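Local structure of putative branched-chain amino acid ABC transporter, periplasmic branched-chain amino acid-binding protein (Pseudomonas protegens Pf-5, 4RU0) at residues P37-V43 / Q79-W85; Q34-L38 / F97-L101; Q52-M57 / S324-G330. The protein probably serves as the periplasmic solute-binding component of an ABC transporter, capturing branched-chain amino acids or related small molecules for uptake. All coordinates share one frame; numbering follows the deposited sequence.

Contact 1 of 3, residues P37-V43 / Q79-W85; sequences PLATYRV and QECETEW
L38 and T40 pair with residues 79-82 of strand 76-82 in parallel register, L38 opposite E80 and T40 opposite E82. The backbone bonds run L38 N to Q79 O, C81 N to L38 O, T40 N to C81 O and finally T83 N to T40 O at 2.8 Å, which carries the pairing just past the strand ends.

Charged and polar side chains tie down the loop that follows. E80 OE1 takes two donors: R42 NE forms a salt bridge on the syn side, close to the guanidinium plane, and T40 OG1 donates to the anti lone pair at 2.8 Å. R42 reaches back because its chain is extended from CG to NE; its NH2 also forms a salt bridge with D315. The second glutamate, E82, folds over at chi2 (60°), which brings its carboxylate to the backbone: R42 N donates to E82 OE1 at 2.9 Å, and more weakly to OE2.

W85 turns its edge to the face of Y41, planes at 87°, and W85 CD1 lies 3.5 Å from Y41 CE2 near the ring's rim. A39 CB meets T83 CG2 at 3.7 Å on the side where C81 forms its disulfide with C93.

These parallel strands form a beta-alpha-beta unit with helix 47-67, and Y41, just after strand 34-40, lines the pentaoxaheptadecane pocket, as expected of a periplasmic binding protein.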
# COMPACT_ATOMS: atom_id res chain seq x y z
N PRO A 37 16.69 -7.07 3.24
CA PRO A 37 16.07 -8.34 2.88
C PRO A 37 14.96 -8.16 1.85
O PRO A 37 14.17 -7.22 1.95
CB PRO A 37 15.52 -8.85 4.22
CG PRO A 37 15.32 -7.62 5.04
CD PRO A 37 16.42 -6.69 4.64
N LEU A 38 14.92 -9.05 0.86
CA LEU A 38 13.90 -8.98 -0.18
C LEU A 38 13.11 -10.28 -0.26
O LEU A 38 13.61 -11.30 -0.76
CB LEU A 38 14.53 -8.66 -1.53
CG LEU A 38 15.15 -7.26 -1.64
CD1 LEU A 38 15.69 -7.02 -3.04
CD2 LEU A 38 14.14 -6.19 -1.26
N ALA A 39 11.88 -10.25 0.24
CA ALA A 39 10.99 -11.40 0.18
C ALA A 39 10.14 -11.32 -1.08
O ALA A 39 9.20 -10.53 -1.16
CB ALA A 39 10.11 -11.47 1.43
N THR A 40 10.48 -12.14 -2.07
CA THR A 40 9.90 -12.00 -3.40
C THR A 40 9.32 -13.31 -3.92
O THR A 40 9.71 -14.39 -3.48
CB THR A 40 10.94 -11.49 -4.42
OG1 THR A 40 11.98 -12.47 -4.56
CG2 THR A 40 11.54 -10.17 -3.97
N TYR A 41 8.39 -13.20 -4.87
CA TYR A 41 7.92 -14.37 -5.60
C TYR A 41 8.19 -14.22 -7.09
O TYR A 41 7.85 -13.20 -7.69
CB TYR A 41 6.43 -14.63 -5.34
CG TYR A 41 5.55 -13.40 -5.29
CD1 TYR A 41 4.99 -12.86 -6.45
CD2 TYR A 41 5.23 -12.79 -4.08
CE1 TYR A 41 4.17 -11.74 -6.40
CE2 TYR A 41 4.42 -11.68 -4.02
CZ TYR A 41 3.89 -11.16 -5.18
OH TYR A 41 3.08 -10.04 -5.12
N ARG A 42 8.83 -15.23 -7.67
CA ARG A 42 9.10 -15.25 -9.11
C ARG A 42 8.57 -16.53 -9.73
O ARG A 42 8.83 -16.84 -10.89
CB ARG A 42 10.59 -15.11 -9.37
CG ARG A 42 11.14 -13.75 -8.98
CD ARG A 42 12.64 -13.68 -9.17
NE ARG A 42 13.14 -12.34 -8.86
CZ ARG A 42 13.12 -11.33 -9.72
NH1 ARG A 42 12.62 -11.49 -10.94
NH2 ARG A 42 13.60 -10.14 -9.36
N VAL A 43 7.81 -17.28 -8.94
CA VAL A 43 7.19 -18.52 -9.40
C VAL A 43 5.69 -18.44 -9.14
O VAL A 43 5.27 -17.88 -8.13
CB VAL A 43 7.79 -19.75 -8.69
CG1 VAL A 43 7.20 -21.04 -9.25
CG2 VAL A 43 9.30 -19.75 -8.82
N GLN A 79 19.47 -9.38 -0.84
CA GLN A 79 19.36 -10.74 -1.35
C GLN A 79 17.90 -11.15 -1.41
O GLN A 79 17.09 -10.73 -0.59
CB GLN A 79 20.16 -11.72 -0.48
CG GLN A 79 20.32 -13.10 -1.10
CD GLN A 79 21.16 -14.04 -0.26
OE1 GLN A 79 21.15 -13.98 0.97
NE2 GLN A 79 21.91 -14.91 -0.92
N GLU A 80 17.56 -11.96 -2.40
CA GLU A 80 16.19 -12.41 -2.58
C GLU A 80 15.97 -13.80 -2.01
O GLU A 80 16.82 -14.68 -2.11
CB GLU A 80 15.82 -12.41 -4.07
CG GLU A 80 14.96 -11.24 -4.48
CD GLU A 80 14.80 -11.15 -5.99
OE1 GLU A 80 13.76 -11.62 -6.51
OE2 GLU A 80 15.71 -10.60 -6.64
N CYS A 81 14.80 -13.99 -1.40
CA CYS A 81 14.36 -15.30 -0.97
C CYS A 81 12.98 -15.57 -1.56
O CYS A 81 12.10 -14.72 -1.48
CB CYS A 81 14.33 -15.39 0.56
SG CYS A 81 13.76 -16.98 1.23
N GLU A 82 12.81 -16.73 -2.18
CA GLU A 82 11.56 -17.07 -2.84
C GLU A 82 10.47 -17.43 -1.83
O GLU A 82 10.63 -18.37 -1.04
CB GLU A 82 11.77 -18.22 -3.82
CG GLU A 82 10.52 -18.62 -4.59
CD GLU A 82 9.95 -17.48 -5.42
OE1 GLU A 82 10.73 -16.66 -5.95
OE2 GLU A 82 8.71 -17.41 -5.55
N THR A 83 9.36 -16.69 -1.86
CA THR A 83 8.27 -16.92 -0.91
C THR A 83 7.08 -17.61 -1.57
O THR A 83 6.19 -18.11 -0.89
CB THR A 83 7.79 -15.59 -0.28
OG1 THR A 83 7.03 -14.85 -1.25
CG2 THR A 83 8.98 -14.77 0.19
N GLU A 84 7.09 -17.62 -2.91
CA GLU A 84 6.02 -18.22 -3.70
C GLU A 84 4.63 -17.73 -3.30
O GLU A 84 3.64 -18.45 -3.46
CB GLU A 84 6.07 -19.75 -3.59
CG GLU A 84 7.43 -20.33 -3.90
CD GLU A 84 7.38 -21.81 -4.19
OE1 GLU A 84 6.29 -22.31 -4.55
OE2 GLU A 84 8.43 -22.49 -4.07
N TRP A 85 4.58 -16.51 -2.76
CA TRP A 85 3.32 -15.85 -2.41
C TRP A 85 2.58 -16.57 -1.26
O TRP A 85 1.42 -16.27 -0.98
CB TRP A 85 2.43 -15.73 -3.66
CG TRP A 85 1.30 -14.75 -3.55
CD1 TRP A 85 1.37 -13.39 -3.66
CD2 TRP A 85 -0.09 -15.06 -3.34
NE1 TRP A 85 0.12 -12.84 -3.51
CE2 TRP A 85 -0.79 -13.84 -3.32
CE3 TRP A 85 -0.80 -16.26 -3.16
CZ2 TRP A 85 -2.17 -13.78 -3.13
CZ3 TRP A 85 -2.17 -16.19 -2.97
CH2 TRP A 85 -2.84 -14.96 -2.96

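Contact 2 of 3, residues Q34-L38 / F97-L101; sequences QFFPL and FKNGL
F35 and F97 make an aromatic, wholly apolar contact between strand 34-40 and the turn that closes helix 87-97. The rim of F35 is directed at the face of F97 in a T-shaped (edge-to-face) pair, centroids 5.3 Å apart and planes at 78°; F35 CZ comes to 3.7 Å from F97 CD1. F35 reaches across because its CG is anti to the backbone N (chi1 -177°), which carries the ring out from the strand toward the turn.

One face of the F35 ring is covered by L101, whose CB stands 3.6 Å from the ring centroid and only 11° off the normal, a CH-pi contact. On the opposite face lies the backbone N of P37, so the ring is sandwiched between its own strand and L101. P37 CB in turn packs against F97 CD2 at 3.5 Å. Cutting F35 back to an alanine would probably leave L101 CB and the face of F97 without their shared partner and open a gap between strand and turn.

The turn itself is type I, from F97 to G100, closed by G100 N to F97 O at 2.8 Å; the positive phi of G100 takes the chain out of the helical path just before L101, which covers F35.

Around this cluster, F97 and L101 also reach C81 and Q79 of strand 76-82, V106 touches F35, and Y109 packs on P37.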
# COMPACT_ATOMS: atom_id res chain seq x y z
N GLN A 34 24.65 -2.23 4.90
CA GLN A 34 23.32 -2.35 5.51
C GLN A 34 22.49 -3.36 4.73
O GLN A 34 22.29 -3.21 3.53
CB GLN A 34 22.61 -0.99 5.55
CG GLN A 34 21.15 -1.07 5.98
CD GLN A 34 20.98 -1.22 7.47
OE1 GLN A 34 21.26 -0.29 8.24
NE2 GLN A 34 20.54 -2.40 7.90
N PHE A 35 22.00 -4.39 5.42
CA PHE A 35 21.26 -5.45 4.75
C PHE A 35 19.81 -5.07 4.47
O PHE A 35 19.11 -4.55 5.33
CB PHE A 35 21.31 -6.75 5.56
CG PHE A 35 20.62 -7.90 4.89
CD1 PHE A 35 20.81 -8.14 3.54
CD2 PHE A 35 19.80 -8.75 5.61
CE1 PHE A 35 20.18 -9.20 2.91
CE2 PHE A 35 19.17 -9.81 4.99
CZ PHE A 35 19.36 -10.04 3.64
N PHE A 36 19.38 -5.35 3.24
CA PHE A 36 18.02 -5.06 2.82
C PHE A 36 17.37 -6.35 2.33
O PHE A 36 17.48 -6.70 1.16
CB PHE A 36 18.02 -4.01 1.70
CG PHE A 36 16.76 -3.21 1.62
CD1 PHE A 36 16.72 -1.91 2.10
CD2 PHE A 36 15.61 -3.75 1.06
CE1 PHE A 36 15.56 -1.16 2.02
CE2 PHE A 36 14.44 -3.01 0.98
CZ PHE A 36 14.42 -1.71 1.46
N PRO A 37 16.69 -7.07 3.24
CA PRO A 37 16.07 -8.34 2.88
C PRO A 37 14.96 -8.16 1.85
O PRO A 37 14.17 -7.22 1.95
CB PRO A 37 15.52 -8.85 4.22
CG PRO A 37 15.32 -7.62 5.04
CD PRO A 37 16.42 -6.69 4.64
N LEU A 38 14.92 -9.05 0.86
CA LEU A 38 13.90 -8.98 -0.18
C LEU A 38 13.11 -10.28 -0.26
O LEU A 38 13.61 -11.30 -0.76
CB LEU A 38 14.53 -8.66 -1.53
CG LEU A 38 15.15 -7.26 -1.64
CD1 LEU A 38 15.69 -7.02 -3.04
CD2 LEU A 38 14.14 -6.19 -1.26
N PHE A 97 16.41 -14.54 7.19
CA PHE A 97 16.94 -13.19 7.08
C PHE A 97 17.06 -12.43 8.40
O PHE A 97 17.87 -11.51 8.51
CB PHE A 97 16.07 -12.37 6.12
CG PHE A 97 16.33 -12.64 4.67
CD1 PHE A 97 17.52 -13.24 4.27
CD2 PHE A 97 15.39 -12.30 3.71
CE1 PHE A 97 17.77 -13.48 2.93
CE2 PHE A 97 15.64 -12.54 2.37
CZ PHE A 97 16.83 -13.14 1.98
N LYS A 98 16.26 -12.81 9.40
CA LYS A 98 16.15 -12.00 10.62
C LYS A 98 17.49 -11.80 11.35
O LYS A 98 17.62 -10.89 12.17
CB LYS A 98 15.13 -12.62 11.58
CG LYS A 98 15.62 -13.87 12.29
CD LYS A 98 14.64 -14.31 13.37
CE LYS A 98 15.20 -15.47 14.19
NZ LYS A 98 14.18 -16.01 15.12
N ASN A 99 18.48 -12.63 11.04
CA ASN A 99 19.78 -12.50 11.70
C ASN A 99 20.81 -11.78 10.85
O ASN A 99 21.93 -11.54 11.30
CB ASN A 99 20.29 -13.87 12.11
CG ASN A 99 19.52 -14.46 13.26
OD1 ASN A 99 19.36 -13.82 14.30
ND2 ASN A 99 19.01 -15.67 13.08
N GLY A 100 20.44 -11.43 9.62
CA GLY A 100 21.31 -10.68 8.74
C GLY A 100 21.87 -11.52 7.61
O GLY A 100 21.53 -12.69 7.47
N LEU A 101 22.73 -10.91 6.79
CA LEU A 101 23.39 -11.62 5.69
C LEU A 101 24.89 -11.40 5.72
O LEU A 101 25.37 -10.30 5.43
CB LEU A 101 22.83 -11.19 4.34
CG LEU A 101 23.57 -11.76 3.13
CD1 LEU A 101 23.47 -13.28 3.09
CD2 LEU A 101 23.08 -11.16 1.82

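Contact 3 of 3, residues Q52-M57 / S324-G330; sequences QVWAGM and SVYYNSG
G56 and G330 bring helices 47-67 and 325-348 together, their CA atoms 4.3 Å apart. The segment axes approach to 6.5 Å and cross at -37°, close enough for backbone to meet backbone. A CB on either glycine would run into a carbonyl across the interface, that of Y327 for G56 and that of V53 for G330.

Three CA-H...O contacts exploit this closeness: Y327 CA to Q52 O, V53 CA to Y326 O and G330 CA to V53 O, each 3.4 Å.

Aromatic and aliphatic groups fill in alongside. The Y327 ring lies with its face over G56 CA, 3.8 Å from the ring centroid, a CH-pi contact; a chi1 of -176° turns it away from its own backbone N and over helix 47-67, and its OH goes on to D59. V53 CG2 packs on Y326 CB at 3.9 Å, and V53 CG1 on S329 OG.

The polar end is at S324, the N-cap of helix 325-348. S324 OG donates to Q52 OE1 at 2.8 Å, 19° out of the carbonyl plane, and accepts from Y327 N, so one hydroxyl both caps its helix and ties it to the other. Q52 NE2 is held in turn by S48 O and E274.

Such glycine-mediated close packing joins the two helices inside the periplasmic binding protein fold, the V53 side chain lying about 5 Å from the bound pentaoxaheptadecane.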
# COMPACT_ATOMS: atom_id res chain seq x y z
N GLN A 52 7.74 -7.10 -11.50
CA GLN A 52 7.74 -5.66 -11.75
C GLN A 52 7.94 -4.89 -10.44
O GLN A 52 8.64 -3.87 -10.42
CB GLN A 52 6.44 -5.23 -12.43
CG GLN A 52 6.20 -5.92 -13.76
CD GLN A 52 4.83 -5.63 -14.33
OE1 GLN A 52 4.46 -4.47 -14.51
NE2 GLN A 52 4.07 -6.68 -14.60
N VAL A 53 7.34 -5.39 -9.36
CA VAL A 53 7.52 -4.79 -8.04
C VAL A 53 8.96 -4.92 -7.55
O VAL A 53 9.55 -3.94 -7.08
CB VAL A 53 6.58 -5.43 -7.00
CG1 VAL A 53 6.73 -4.72 -5.66
CG2 VAL A 53 5.14 -5.39 -7.47
N TRP A 54 9.52 -6.13 -7.64
CA TRP A 54 10.88 -6.36 -7.14
C TRP A 54 11.88 -5.52 -7.92
O TRP A 54 12.81 -4.96 -7.34
CB TRP A 54 11.26 -7.85 -7.22
CG TRP A 54 10.14 -8.83 -6.96
CD1 TRP A 54 9.92 -10.00 -7.62
CD2 TRP A 54 9.10 -8.72 -5.97
NE1 TRP A 54 8.81 -10.64 -7.11
CE2 TRP A 54 8.29 -9.87 -6.09
CE3 TRP A 54 8.78 -7.78 -4.99
CZ2 TRP A 54 7.18 -10.09 -5.28
CZ3 TRP A 54 7.68 -8.00 -4.19
CH2 TRP A 54 6.89 -9.15 -4.34
N ALA A 55 11.68 -5.43 -9.23
CA ALA A 55 12.56 -4.66 -10.10
C ALA A 55 12.57 -3.19 -9.70
O ALA A 55 13.58 -2.50 -9.84
CB ALA A 55 12.15 -4.82 -11.55
N GLY A 56 11.43 -2.71 -9.20
CA GLY A 56 11.33 -1.35 -8.70
C GLY A 56 12.17 -1.15 -7.44
O GLY A 56 12.89 -0.15 -7.32
N MSE A 57 12.05 -2.07 -6.51
CA MSE A 57 12.82 -2.01 -5.31
C MSE A 57 14.29 -2.15 -5.60
O MSE A 57 15.10 -1.38 -5.08
CB MSE A 57 12.37 -3.19 -4.46
CG MSE A 57 11.18 -2.84 -3.58
SE MSE A 57 10.51 -4.46 -2.73
CE MSE A 57 10.60 -3.76 -0.92
N SER A 324 4.78 1.20 -14.55
CA SER A 324 3.61 0.43 -14.18
C SER A 324 3.39 0.55 -12.70
O SER A 324 4.32 0.76 -11.96
CB SER A 324 3.74 -1.04 -14.59
OG SER A 324 4.37 -1.82 -13.60
N VAL A 325 2.14 0.45 -12.28
CA VAL A 325 1.78 0.71 -10.89
C VAL A 325 2.55 -0.26 -9.98
O VAL A 325 2.96 0.08 -8.90
CB VAL A 325 0.25 0.70 -10.69
CG1 VAL A 325 -0.18 0.72 -9.24
CG2 VAL A 325 -0.40 1.82 -11.46
N TYR A 326 2.73 -1.47 -10.47
CA TYR A 326 3.51 -2.45 -9.78
C TYR A 326 4.96 -2.01 -9.62
O TYR A 326 5.53 -2.13 -8.55
CB TYR A 326 3.44 -3.75 -10.57
CG TYR A 326 2.09 -4.40 -10.52
CD1 TYR A 326 1.39 -4.46 -9.34
CD2 TYR A 326 1.52 -4.95 -11.64
CE1 TYR A 326 0.15 -5.06 -9.28
CE2 TYR A 326 0.27 -5.55 -11.59
CZ TYR A 326 -0.41 -5.60 -10.40
OH TYR A 326 -1.64 -6.20 -10.32
N TYR A 327 5.55 -1.46 -10.67
CA TYR A 327 6.92 -0.99 -10.60
C TYR A 327 7.05 0.15 -9.62
O TYR A 327 8.02 0.27 -8.91
CB TYR A 327 7.43 -0.58 -11.99
CG TYR A 327 8.87 -0.16 -12.00
CD1 TYR A 327 9.24 1.08 -11.53
CD2 TYR A 327 9.85 -1.01 -12.45
CE1 TYR A 327 10.55 1.46 -11.51
CE2 TYR A 327 11.17 -0.64 -12.44
CZ TYR A 327 11.51 0.60 -11.98
OH TYR A 327 12.82 0.99 -11.96
N ASN A 328 6.06 1.02 -9.61
CA ASN A 328 6.10 2.22 -8.79
C ASN A 328 5.85 1.92 -7.31
O ASN A 328 6.32 2.66 -6.45
CB ASN A 328 5.09 3.24 -9.30
CG ASN A 328 5.47 3.79 -10.66
OD1 ASN A 328 6.29 3.21 -11.37
ND2 ASN A 328 4.86 4.92 -11.03
N SER A 329 5.12 0.85 -7.03
CA SER A 329 4.94 0.42 -5.65
C SER A 329 6.29 -0.05 -5.12
O SER A 329 6.61 0.18 -3.95
CB SER A 329 3.89 -0.68 -5.54
OG SER A 329 4.31 -1.87 -6.18
N GLY A 330 7.07 -0.69 -5.98
CA GLY A 330 8.41 -1.11 -5.62
C GLY A 330 9.28 0.08 -5.27
O GLY A 330 10.03 0.05 -4.29

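How the contacts relate
Contacts 1 and 2 share P37 and L38 and both build on strand 34-40: contact 1 pairs it with strand 76-82, while contact 2 packs aromatic side chains against the turn after helix 87-97. They meet directly where the F35 ring packs against the backbone of Q79. Contact 3 is the most central of the three, buried between helices; contact 1 is partly buried, with V43 and Q79 exposed at its two ends, and contact 2 is buried but lies farthest from the chain's centre. The chemistry follows: backbone bonds and a salt bridge in contact 1, apolar packing in contact 2, glycine-close backbones in contact 3. W54 links contacts 1 and 3, donating from NE1 to Y41 O.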